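PDB 2OHW: YueI protein from Bacillus subtilis, which is of unknown function and belongs to the DUF1694 family, folding as a single chain with helices packed around a four-stranded mixed sheet. Local coordinates for residues 13-18 against 27-32. Residues are numbered along the deposited sequence; the frame is centred on the assembly and turned at random.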
ATOM      1  N   GLN A  13       7.023  -4.039 -12.241  1.00 15.37           N
ATOM      2  CA  GLN A  13       6.754  -2.861 -13.066  1.00 16.61           C
ATOM      3  C   GLN A  13       5.884  -1.792 -12.420  1.00 16.58           C
ATOM      4  O   GLN A  13       5.575  -0.794 -13.050  1.00 17.82           O
ATOM      5  CB  GLN A  13       6.175  -3.283 -14.407  1.00 16.89           C
ATOM      6  CG  GLN A  13       7.159  -4.087 -15.221  1.00 17.74           C
ATOM      7  CD  GLN A  13       6.783  -4.147 -16.669  1.00 16.49           C
ATOM      8  OE1 GLN A  13       5.601  -4.069 -17.023  1.00 20.65           O
ATOM      9  NE2 GLN A  13       7.789  -4.325 -17.525  1.00 17.19           N
ATOM     10  N   GLY A  14       5.493  -1.994 -11.169  1.00 15.80           N
ATOM     11  CA  GLY A  14       4.826  -0.933 -10.408  1.00 16.22           C
ATOM     12  C   GLY A  14       3.323  -1.019 -10.279  1.00 16.26           C
ATOM     13  O   GLY A  14       2.683  -0.046  -9.872  1.00 16.16           O
ATOM     14  N   MET A  15       2.754  -2.167 -10.630  1.00 16.13           N
ATOM     15  CA  MET A  15       1.343  -2.469 -10.334  1.00 15.40           C
ATOM     16  C   MET A  15       0.380  -1.604 -11.146  1.00 16.64           C
ATOM     17  O   MET A  15      -0.623  -1.093 -10.630  1.00 16.83           O
ATOM     18  CB  MET A  15       1.060  -2.391  -8.812  1.00 15.47           C
ATOM     19  CG  MET A  15       1.943  -3.343  -7.936  1.00 16.09           C
ATOM     20  SD  MET A  15       1.780  -3.071  -6.120  1.00 12.69           S
ATOM     21  CE  MET A  15       2.568  -1.465  -5.978  1.00 18.55           C
ATOM     22  N   TYR A  16       0.700  -1.457 -12.431  1.00 17.73           N
ATOM     23  CA  TYR A  16      -0.176  -0.779 -13.375  1.00 19.20           C
ATOM     24  C   TYR A  16      -1.340  -1.661 -13.826  1.00 19.73           C
ATOM     25  O   TYR A  16      -1.150  -2.764 -14.350  1.00 20.19           O
ATOM     26  CB  TYR A  16       0.613  -0.354 -14.607  1.00 20.37           C
ATOM     27  CG  TYR A  16       1.519   0.815 -14.361  1.00 21.67           C
ATOM     28  CD1 TYR A  16       1.043   2.124 -14.467  1.00 24.34           C
ATOM     29  CD2 TYR A  16       2.859   0.619 -14.021  1.00 25.11           C
ATOM     30  CE1 TYR A  16       1.879   3.212 -14.233  1.00 24.98           C
ATOM     31  CE2 TYR A  16       3.695   1.689 -13.787  1.00 25.01           C
ATOM     32  CZ  TYR A  16       3.198   2.981 -13.899  1.00 24.73           C
ATOM     33  OH  TYR A  16       4.036   4.043 -13.683  1.00 25.63           O
ATOM     34  N   GLY A  17      -2.548  -1.157 -13.629  1.00 20.86           N
ATOM     35  CA  GLY A  17      -3.750  -1.823 -14.128  1.00 21.36           C
ATOM     36  C   GLY A  17      -4.324  -2.914 -13.238  1.00 22.38           C
ATOM     37  O   GLY A  17      -3.798  -3.198 -12.162  1.00 21.11           O
ATOM     38  N   PRO A  18      -5.412  -3.558 -13.695  1.00 23.00           N
ATOM     39  CA  PRO A  18      -6.082  -4.545 -12.860  1.00 24.02           C
ATOM     40  C   PRO A  18      -5.403  -5.911 -12.896  1.00 24.86           C
ATOM     41  O   PRO A  18      -4.574  -6.177 -13.778  1.00 24.99           O
ATOM     42  CB  PRO A  18      -7.467  -4.640 -13.500  1.00 24.25           C
ATOM     43  CG  PRO A  18      -7.212  -4.407 -14.962  1.00 23.89           C
ATOM     44  CD  PRO A  18      -6.058  -3.419 -15.019  1.00 23.87           C
ATOM     45  N   HIS A  27      -6.159  -9.878  -2.156  1.00 20.18           N
ATOM     46  CA  HIS A  27      -5.066 -10.595  -1.510  1.00 20.43           C
ATOM     47  C   HIS A  27      -3.722  -9.869  -1.601  1.00 19.44           C
ATOM     48  O   HIS A  27      -2.866 -10.065  -0.740  1.00 20.25           O
ATOM     49  CB  HIS A  27      -4.957 -12.023  -2.041  1.00 21.72           C
ATOM     50  CG  HIS A  27      -6.154 -12.873  -1.731  1.00 24.94           C
ATOM     51  ND1 HIS A  27      -6.729 -13.716  -2.657  1.00 28.51           N
ATOM     52  CD2 HIS A  27      -6.879 -13.012  -0.594  1.00 28.78           C
ATOM     53  CE1 HIS A  27      -7.756 -14.339  -2.105  1.00 29.37           C
ATOM     54  NE2 HIS A  27      -7.871 -13.926  -0.854  1.00 30.03           N
ATOM     55  N   LEU A  28      -3.535  -9.046  -2.636  1.00 17.32           N
ATOM     56  CA  LEU A  28      -2.326  -8.218  -2.755  1.00 15.70           C
ATOM     57  C   LEU A  28      -2.435  -6.916  -1.940  1.00 15.00           C
ATOM     58  O   LEU A  28      -1.506  -6.552  -1.201  1.00 14.84           O
ATOM     59  CB  LEU A  28      -2.007  -7.901  -4.220  1.00 16.49           C
ATOM     60  CG  LEU A  28      -0.816  -6.954  -4.481  1.00 17.01           C
ATOM     61  CD1 LEU A  28       0.501  -7.468  -3.940  1.00 18.13           C
ATOM     62  CD2 LEU A  28      -0.686  -6.682  -5.981  1.00 16.55           C
ATOM     63  N   PHE A  29      -3.563  -6.221  -2.102  1.00 14.90           N
ATOM     64  CA  PHE A  29      -3.727  -4.866  -1.582  1.00 15.02           C
ATOM     65  C   PHE A  29      -4.386  -4.757  -0.205  1.00 15.90           C
ATOM     66  O   PHE A  29      -5.117  -3.791   0.077  1.00 15.90           O
ATOM     67  CB  PHE A  29      -4.451  -3.995  -2.615  1.00 14.98           C
ATOM     68  CG  PHE A  29      -3.662  -3.792  -3.888  1.00 13.92           C
ATOM     69  CD1 PHE A  29      -2.534  -2.971  -3.895  1.00 13.78           C
ATOM     70  CD2 PHE A  29      -4.054  -4.401  -5.067  1.00 15.42           C
ATOM     71  CE1 PHE A  29      -1.800  -2.787  -5.077  1.00 13.78           C
ATOM     72  CE2 PHE A  29      -3.337  -4.211  -6.250  1.00 14.48           C
ATOM     73  CZ  PHE A  29      -2.207  -3.412  -6.253  1.00 13.63           C
ATOM     74  N   LEU A  30      -4.105  -5.741   0.651  1.00 16.00           N
ATOM     75  CA  LEU A  30      -4.565  -5.718   2.052  1.00 16.28           C
ATOM     76  C   LEU A  30      -6.081  -5.570   2.157  1.00 16.55           C
ATOM     77  O   LEU A  30      -6.598  -4.908   3.065  1.00 16.82           O
ATOM     78  CB  LEU A  30      -3.851  -4.608   2.844  1.00 16.47           C
ATOM     79  CG  LEU A  30      -2.329  -4.739   2.957  1.00 16.89           C
ATOM     80  CD1 LEU A  30      -1.720  -3.495   3.618  1.00 17.66           C
ATOM     81  CD2 LEU A  30      -1.955  -5.992   3.725  1.00 18.04           C
ATOM     82  N   GLY A  31      -6.773  -6.212   1.219  1.00 16.99           N
ATOM     83  CA  GLY A  31      -8.234  -6.271   1.215  1.00 18.02           C
ATOM     84  C   GLY A  31      -8.901  -5.320   0.242  1.00 19.40           C
ATOM     85  O   GLY A  31     -10.101  -5.456  -0.010  1.00 20.63           O
ATOM     86  N   SER A  32      -8.144  -4.364  -0.309  1.00 19.23           N
ATOM     87  CA  SER A  32      -8.702  -3.385  -1.247  1.00 19.36           C
ATOM     88  C   SER A  32      -8.680  -3.867  -2.692  1.00 19.09           C
ATOM     89  O   SER A  32      -7.830  -4.679  -3.086  1.00 19.60           O
ATOM     90  CB  SER A  32      -7.931  -2.061  -1.162  1.00 19.33           C
ATOM     91  OG  SER A  32      -8.480  -1.099  -2.061  1.00 20.36           O
TER
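Met15 and Phe29 reach toward each other from two loops whose backbones stay well apart, the nearest CA atoms, those of Met15 and Leu28, being 10.2 Å from one another. The two side chains pass antiparallel to one another, and the thioether comes to the ring obliquely, nearest its CE1 and CZ atoms: Met15 SD is 3.7 Å from Phe29 CE1 and 4.0 Å from Phe29 CZ. The sulfur of Met15 sits 4.9 Å from the centroid of the Phe29 ring and 65° off its normal, an oblique approach. Met15 is extended as far as the sulfur and then bends (chi3 -69°), which turns CE aside and lets SD make the contact. Leu28 joins from its own segment. Leu28 CD2 lies over one face of the Phe29 ring, 3.5 Å above its plane and displaced toward the rim, and the same Leu28 CD2 is 4.4 Å from Met15 SD. All three residues are buried, and the contact between the segments is wholly apolar. Tyr10 of helix 5-12 touches all three side chains; Leu104 borders Leu28 and Phe29, and Ala40 of strand 37-42 lies against Met15. The backbone on both sides is held separately: Met15 O accepts a hydrogen bond from Arg34 NE, Leu28 O pairs with Thr102 OG1, and Ser32 N bonds back to Phe29 O at 3.1 Å, closing a type I' turn. Gly14 ends helix 5-12 in a Schellman motif, directly before Met15. The arrangement is a Met-aromatic contact in the hydrophobic core, joining the loop after helix 5-12 to the C-terminal end of helix 22-28 beside the mixed sheet of this DUF1694 protein.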